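Local structure of cyclic GMP-AMP synthase-like receptor (Tribolium castaneum, 7LT2) at residues R51-L63 / Q245-K259. The protein senses double-stranded RNA and in response makes the cyclic dinucleotide 2',3'-cGAMP from ATP and GTP, triggering innate immune defence. Residues are numbered along the deposited sequence; the frame is centred on the assembly and turned at random.
Sequences RRVFYGGSFYDGL and QEQERVLIDNKNRLK
Arg-249 and Asp-61 form the central salt bridge of a mostly polar contact in the nucleotidyltransferase core. It joins strand 51-56, the glycine turn after it and the short helix 58-61 to helix 245-251 and the start of helix 258-272. Residues 245-248 are, by similarity, nucleotide-binding. The strand, Gly-56/Gly-57 and Ser-58 fit the GS motif of this superfamily; Ser-58 probably binds ATP.

The Arg-249 guanidinium is gripped along two edges. NE and NH2 both reach Asp-61 OD1, NE at 2.8 Å and 164°. NH1 and NH2 converge end-on on the carbonyl of Tyr-55, in its plane, with NH2 to O at 2.8 Å. The chain bends at chi3 (-65°) to bring the group there. One face lies nearly parallel to the Phe-54 ring, 15° between planes, with Phe-54 CZ 3.5 Å from Arg-249 NH1. Tyr-60 CB lies over the opposite face. These contacts fix the group's rotation.

Water 1 links Gly-57 N, Asp-61 OD2 and Gln-245 OE1; the amide NE2 of Gln-245 is held by Ser-243. Water 2 joins Asp-61 OD1 to Gln-245 O.

Near the start of the strand, Arg-52 NH1 meets the syn lone pair of Glu-246 OE1 at 3.2 Å, and its NH2 forms a salt bridge with Glu-221. Lys-259 is extended, and its NZ reaches Asp-61 O at 2.8 Å, from above the carbonyl plane. Leu-63 CD1 and Ile-252 CD1 meet tip to tip at 4.0 Å.

Lys-282 of helix 278-291 bridges Asp-61 and Glu-248. Strand 50-56 pairs antiparallel with strand 70-77, which carries the predicted metal ligands Glu-70 and Asp-72.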
loop_
_atom_site.group_PDB
_atom_site.type_symbol
_atom_site.label_atom_id
_atom_site.label_comp_id
_atom_site.label_asym_id
_atom_site.label_seq_id
_atom_site.Cartn_x
_atom_site.Cartn_y
_atom_site.Cartn_z
ATOM N N ARG A 51 10.415 -9.927 -12.093
ATOM C CA ARG A 51 11.512 -9.986 -11.138
ATOM C C ARG A 51 11.069 -10.480 -9.769
ATOM O O ARG A 51 11.652 -11.434 -9.238
ATOM C CB ARG A 51 12.172 -8.608 -11.004
ATOM C CG ARG A 51 13.346 -8.572 -10.038
ATOM C CD ARG A 51 14.103 -7.255 -10.146
ATOM N NE ARG A 51 15.205 -7.176 -9.194
ATOM C CZ ARG A 51 16.430 -7.624 -9.430
ATOM N NH1 ARG A 51 16.745 -8.204 -10.576
ATOM N NH2 ARG A 51 17.365 -7.482 -8.494
ATOM N N ARG A 52 10.051 -9.860 -9.185
ATOM C CA ARG A 52 9.607 -10.191 -7.832
ATOM C C ARG A 52 8.299 -9.456 -7.577
ATOM O O ARG A 52 7.845 -8.654 -8.399
ATOM C CB ARG A 52 10.662 -9.808 -6.794
ATOM C CG ARG A 52 10.910 -8.307 -6.691
ATOM C CD ARG A 52 12.075 -8.000 -5.770
ATOM N NE ARG A 52 12.519 -6.615 -5.865
ATOM C CZ ARG A 52 12.139 -5.648 -5.042
ATOM N NH1 ARG A 52 11.269 -5.870 -4.071
ATOM N NH2 ARG A 52 12.643 -4.429 -5.196
ATOM N N VAL A 53 7.700 -9.727 -6.420
ATOM C CA VAL A 53 6.496 -9.029 -5.986
ATOM C C VAL A 53 6.810 -8.251 -4.715
ATOM O O VAL A 53 7.712 -8.602 -3.945
ATOM C CB VAL A 53 5.299 -9.981 -5.756
ATOM C CG1 VAL A 53 4.960 -10.748 -7.030
ATOM C CG2 VAL A 53 5.565 -10.949 -4.589
ATOM N N PHE A 54 6.054 -7.174 -4.510
ATOM C CA PHE A 54 6.062 -6.417 -3.268
ATOM C C PHE A 54 4.638 -6.395 -2.742
ATOM O O PHE A 54 3.700 -6.136 -3.502
ATOM C CB PHE A 54 6.581 -4.989 -3.483
ATOM C CG PHE A 54 6.514 -4.128 -2.255
ATOM C CD1 PHE A 54 7.506 -4.201 -1.282
ATOM C CD2 PHE A 54 5.455 -3.252 -2.064
ATOM C CE1 PHE A 54 7.444 -3.408 -0.147
ATOM C CE2 PHE A 54 5.389 -2.460 -0.927
ATOM C CZ PHE A 54 6.389 -2.541 0.029
ATOM N N TYR A 55 4.471 -6.681 -1.452
ATOM C CA TYR A 55 3.147 -6.708 -0.841
ATOM C C TYR A 55 2.881 -5.327 -0.248
ATOM O O TYR A 55 3.517 -4.934 0.732
ATOM C CB TYR A 55 3.059 -7.807 0.216
ATOM C CG TYR A 55 3.495 -9.174 -0.275
ATOM C CD1 TYR A 55 2.741 -9.879 -1.203
ATOM C CD2 TYR A 55 4.656 -9.764 0.205
ATOM C CE1 TYR A 55 3.142 -11.141 -1.652
ATOM C CE2 TYR A 55 5.063 -11.016 -0.229
ATOM C CZ TYR A 55 4.307 -11.701 -1.162
ATOM O OH TYR A 55 4.719 -12.947 -1.593
ATOM N N GLY A 56 1.968 -4.580 -0.862
ATOM C CA GLY A 56 1.753 -3.185 -0.530
ATOM C C GLY A 56 0.480 -2.987 0.270
ATOM O O GLY A 56 -0.494 -3.721 0.101
ATOM N N GLY A 57 0.490 -1.985 1.139
ATOM C CA GLY A 57 -0.712 -1.566 1.837
ATOM C C GLY A 57 -0.519 -1.559 3.343
ATOM O O GLY A 57 0.503 -1.970 3.875
ATOM N N SER A 58 -1.559 -1.068 4.026
ATOM C CA SER A 58 -1.463 -0.900 5.475
ATOM C C SER A 58 -1.376 -2.238 6.204
ATOM O O SER A 58 -0.714 -2.331 7.248
ATOM C CB SER A 58 -2.652 -0.078 5.990
ATOM O OG SER A 58 -3.877 -0.764 5.812
ATOM N N PHE A 59 -2.021 -3.281 5.678
ATOM C CA PHE A 59 -1.910 -4.605 6.288
ATOM C C PHE A 59 -0.450 -5.052 6.377
ATOM O O PHE A 59 0.008 -5.508 7.431
ATOM C CB PHE A 59 -2.756 -5.611 5.497
ATOM C CG PHE A 59 -2.645 -7.030 5.992
ATOM C CD1 PHE A 59 -2.900 -7.338 7.317
ATOM C CD2 PHE A 59 -2.296 -8.056 5.128
ATOM C CE1 PHE A 59 -2.802 -8.641 7.772
ATOM C CE2 PHE A 59 -2.195 -9.360 5.576
ATOM C CZ PHE A 59 -2.448 -9.653 6.899
ATOM N N TYR A 60 0.306 -4.907 5.284
ATOM C CA TYR A 60 1.701 -5.330 5.296
ATOM C C TYR A 60 2.627 -4.313 5.957
ATOM O O TYR A 60 3.755 -4.671 6.320
ATOM C CB TYR A 60 2.172 -5.637 3.872
ATOM C CG TYR A 60 1.934 -7.082 3.495
ATOM C CD1 TYR A 60 0.721 -7.488 2.950
ATOM C CD2 TYR A 60 2.911 -8.047 3.714
ATOM C CE1 TYR A 60 0.491 -8.812 2.616
ATOM C CE2 TYR A 60 2.693 -9.375 3.378
ATOM C CZ TYR A 60 1.480 -9.752 2.838
ATOM O OH TYR A 60 1.264 -11.073 2.514
ATOM N N ASP A 61 2.184 -3.065 6.119
ATOM C CA ASP A 61 2.926 -2.093 6.914
ATOM C C ASP A 61 2.702 -2.257 8.408
ATOM O O ASP A 61 3.390 -1.597 9.194
ATOM C CB ASP A 61 2.537 -0.659 6.540
ATOM C CG ASP A 61 3.177 -0.191 5.253
ATOM O OD1 ASP A 61 4.233 -0.744 4.865
ATOM O OD2 ASP A 61 2.623 0.742 4.635
ATOM N N GLY A 62 1.756 -3.099 8.818
ATOM C CA GLY A 62 1.436 -3.173 10.231
ATOM C C GLY A 62 0.640 -1.990 10.731
ATOM O O GLY A 62 0.684 -1.681 11.927
ATOM N N LEU A 63 -0.096 -1.323 9.842
ATOM C CA LEU A 63 -0.822 -0.100 10.169
ATOM C C LEU A 63 -2.323 -0.213 9.921
ATOM O O LEU A 63 -3.023 0.808 9.952
ATOM C CB LEU A 63 -0.261 1.077 9.361
ATOM C CG LEU A 63 1.200 1.461 9.596
ATOM C CD1 LEU A 63 1.602 2.569 8.627
ATOM C CD2 LEU A 63 1.427 1.893 11.037
ATOM N N GLN A 245 7.493 2.651 -1.182
ATOM C CA GLN A 245 6.900 1.933 -0.056
ATOM C C GLN A 245 7.879 0.968 0.597
ATOM O O GLN A 245 7.752 0.680 1.791
ATOM C CB GLN A 245 5.667 1.154 -0.508
ATOM C CG GLN A 245 4.519 1.992 -1.025
ATOM C CD GLN A 245 3.431 1.122 -1.622
ATOM O OE1 GLN A 245 2.516 0.687 -0.920
ATOM N NE2 GLN A 245 3.537 0.844 -2.922
ATOM N N GLU A 246 8.832 0.425 -0.164
ATOM C CA GLU A 246 9.803 -0.465 0.459
ATOM C C GLU A 246 10.680 0.298 1.442
ATOM O O GLU A 246 10.976 -0.200 2.536
ATOM C CB GLU A 246 10.650 -1.166 -0.605
ATOM C CG GLU A 246 11.365 -2.407 -0.069
ATOM C CD GLU A 246 11.456 -3.523 -1.094
ATOM O OE1 GLU A 246 11.384 -3.231 -2.304
ATOM O OE2 GLU A 246 11.595 -4.695 -0.685
ATOM N N GLN A 247 11.071 1.524 1.085
ATOM C CA GLN A 247 11.857 2.357 1.991
ATOM C C GLN A 247 11.012 2.879 3.150
ATOM O O GLN A 247 11.492 2.946 4.288
ATOM C CB GLN A 247 12.480 3.520 1.220
ATOM C CG GLN A 247 13.597 3.098 0.267
ATOM C CD GLN A 247 13.082 2.555 -1.055
ATOM O OE1 GLN A 247 11.915 2.746 -1.413
ATOM N NE2 GLN A 247 13.956 1.879 -1.793
ATOM N N GLU A 248 9.759 3.263 2.880
ATOM C CA GLU A 248 8.875 3.708 3.957
ATOM C C GLU A 248 8.685 2.619 5.005
ATOM O O GLU A 248 8.613 2.906 6.208
ATOM C CB GLU A 248 7.517 4.133 3.389
ATOM C CG GLU A 248 7.549 5.418 2.584
ATOM C CD GLU A 248 6.230 5.712 1.884
ATOM O OE1 GLU A 248 5.221 5.044 2.190
ATOM O OE2 GLU A 248 6.201 6.625 1.035
ATOM N N ARG A 249 8.587 1.363 4.568
ATOM C CA ARG A 249 8.379 0.269 5.511
ATOM C C ARG A 249 9.566 0.118 6.456
ATOM O O ARG A 249 9.389 -0.219 7.632
ATOM C CB ARG A 249 8.119 -1.033 4.748
ATOM C CG ARG A 249 7.704 -2.193 5.642
ATOM C CD ARG A 249 7.084 -3.310 4.832
ATOM N NE ARG A 249 5.829 -2.902 4.206
ATOM C CZ ARG A 249 5.239 -3.568 3.222
ATOM N NH1 ARG A 249 5.761 -4.678 2.731
ATOM N NH2 ARG A 249 4.100 -3.100 2.714
ATOM N N VAL A 250 10.785 0.362 5.965
ATOM C CA VAL A 250 11.956 0.303 6.840
ATOM C C VAL A 250 11.969 1.492 7.795
ATOM O O VAL A 250 12.284 1.347 8.983
ATOM C CB VAL A 250 13.251 0.231 6.008
ATOM C CG1 VAL A 250 14.481 0.162 6.920
ATOM C CG2 VAL A 250 13.212 -0.968 5.080
ATOM N N LEU A 251 11.603 2.678 7.300
ATOM C CA LEU A 251 11.581 3.878 8.136
ATOM C C LEU A 251 10.651 3.721 9.339
ATOM O O LEU A 251 10.963 4.206 10.434
ATOM C CB LEU A 251 11.162 5.094 7.304
ATOM C CG LEU A 251 12.203 5.740 6.386
ATOM C CD1 LEU A 251 11.551 6.803 5.514
ATOM C CD2 LEU A 251 13.340 6.346 7.214
ATOM N N ILE A 252 9.509 3.046 9.162
ATOM C CA ILE A 252 8.547 2.916 10.258
ATOM C C ILE A 252 8.809 1.704 11.145
ATOM O O ILE A 252 8.131 1.546 12.172
ATOM C CB ILE A 252 7.091 2.843 9.744
ATOM C CG1 ILE A 252 6.880 1.603 8.866
ATOM C CG2 ILE A 252 6.699 4.130 9.014
ATOM C CD1 ILE A 252 5.455 1.429 8.376
ATOM N N ASP A 253 9.775 0.856 10.795
ATOM C CA ASP A 253 10.047 -0.374 11.525
ATOM C C ASP A 253 10.958 -0.091 12.714
ATOM O O ASP A 253 11.657 0.924 12.762
ATOM C CB ASP A 253 10.703 -1.404 10.597
ATOM C CG ASP A 253 10.485 -2.841 11.040
ATOM O OD1 ASP A 253 9.789 -3.091 12.050
ATOM O OD2 ASP A 253 11.023 -3.741 10.362
ATOM N N ASN A 254 10.939 -1.011 13.682
ATOM C CA ASN A 254 11.805 -0.949 14.862
ATOM C C ASN A 254 11.662 0.388 15.590
ATOM O O ASN A 254 12.643 1.028 15.976
ATOM C CB ASN A 254 13.266 -1.224 14.478
ATOM C CG ASN A 254 14.189 -1.282 15.684
ATOM O OD1 ASN A 254 13.793 -1.717 16.770
ATOM N ND2 ASN A 254 15.423 -0.815 15.506
ATOM N N LYS A 255 10.409 0.818 15.783
ATOM C CA LYS A 255 10.144 2.084 16.457
ATOM C C LYS A 255 9.050 1.947 17.509
ATOM O O LYS A 255 8.309 2.900 17.771
ATOM C CB LYS A 255 9.808 3.181 15.447
ATOM C CG LYS A 255 11.057 3.696 14.733
ATOM C CD LYS A 255 10.778 4.872 13.819
ATOM C CE LYS A 255 12.077 5.519 13.350
ATOM N NZ LYS A 255 12.905 4.632 12.484
ATOM N N ASN A 256 8.951 0.769 18.121
ATOM C CA ASN A 256 8.266 0.565 19.397
ATOM C C ASN A 256 6.860 1.150 19.422
ATOM O O ASN A 256 5.914 0.510 18.955
ATOM C CB ASN A 256 9.116 1.150 20.530
ATOM C CG ASN A 256 8.724 0.609 21.886
ATOM O OD1 ASN A 256 7.763 -0.151 22.012
ATOM N ND2 ASN A 256 9.475 0.990 22.913
ATOM N N ARG A 257 6.711 2.362 19.961
ATOM C CA ARG A 257 5.388 2.959 20.109
ATOM C C ARG A 257 4.798 3.485 18.801
ATOM O O ARG A 257 3.619 3.859 18.786
ATOM C CB ARG A 257 5.433 4.103 21.133
ATOM C CG ARG A 257 5.231 3.669 22.590
ATOM C CD ARG A 257 6.410 2.861 23.095
ATOM N NE ARG A 257 6.457 2.810 24.554
ATOM C CZ ARG A 257 6.107 1.760 25.284
ATOM N NH1 ARG A 257 5.653 0.648 24.726
ATOM N NH2 ARG A 257 6.226 1.821 26.606
ATOM N N LEU A 258 5.563 3.506 17.705
ATOM C CA LEU A 258 5.131 4.239 16.514
ATOM C C LEU A 258 3.865 3.647 15.900
ATOM O O LEU A 258 2.901 4.372 15.633
ATOM C CB LEU A 258 6.255 4.281 15.474
ATOM C CG LEU A 258 5.937 5.082 14.200
ATOM C CD1 LEU A 258 7.186 5.780 13.688
ATOM C CD2 LEU A 258 5.337 4.208 13.093
ATOM N N LYS A 259 3.858 2.339 15.619
ATOM C CA LYS A 259 2.726 1.782 14.880
ATOM C C LYS A 259 1.440 1.787 15.707
ATOM O O LYS A 259 0.378 2.106 15.155
ATOM C CB LYS A 259 3.055 0.376 14.355
ATOM C CG LYS A 259 4.121 0.402 13.264
ATOM C CD LYS A 259 4.312 -0.953 12.608
ATOM C CE LYS A 259 5.390 -0.868 11.533
ATOM N NZ LYS A 259 5.583 -2.172 10.839
HETATM O O HOH W 1 2.784 -0.309 1.860
HETATM O O HOH W 2 5.385 1.077 3.200
#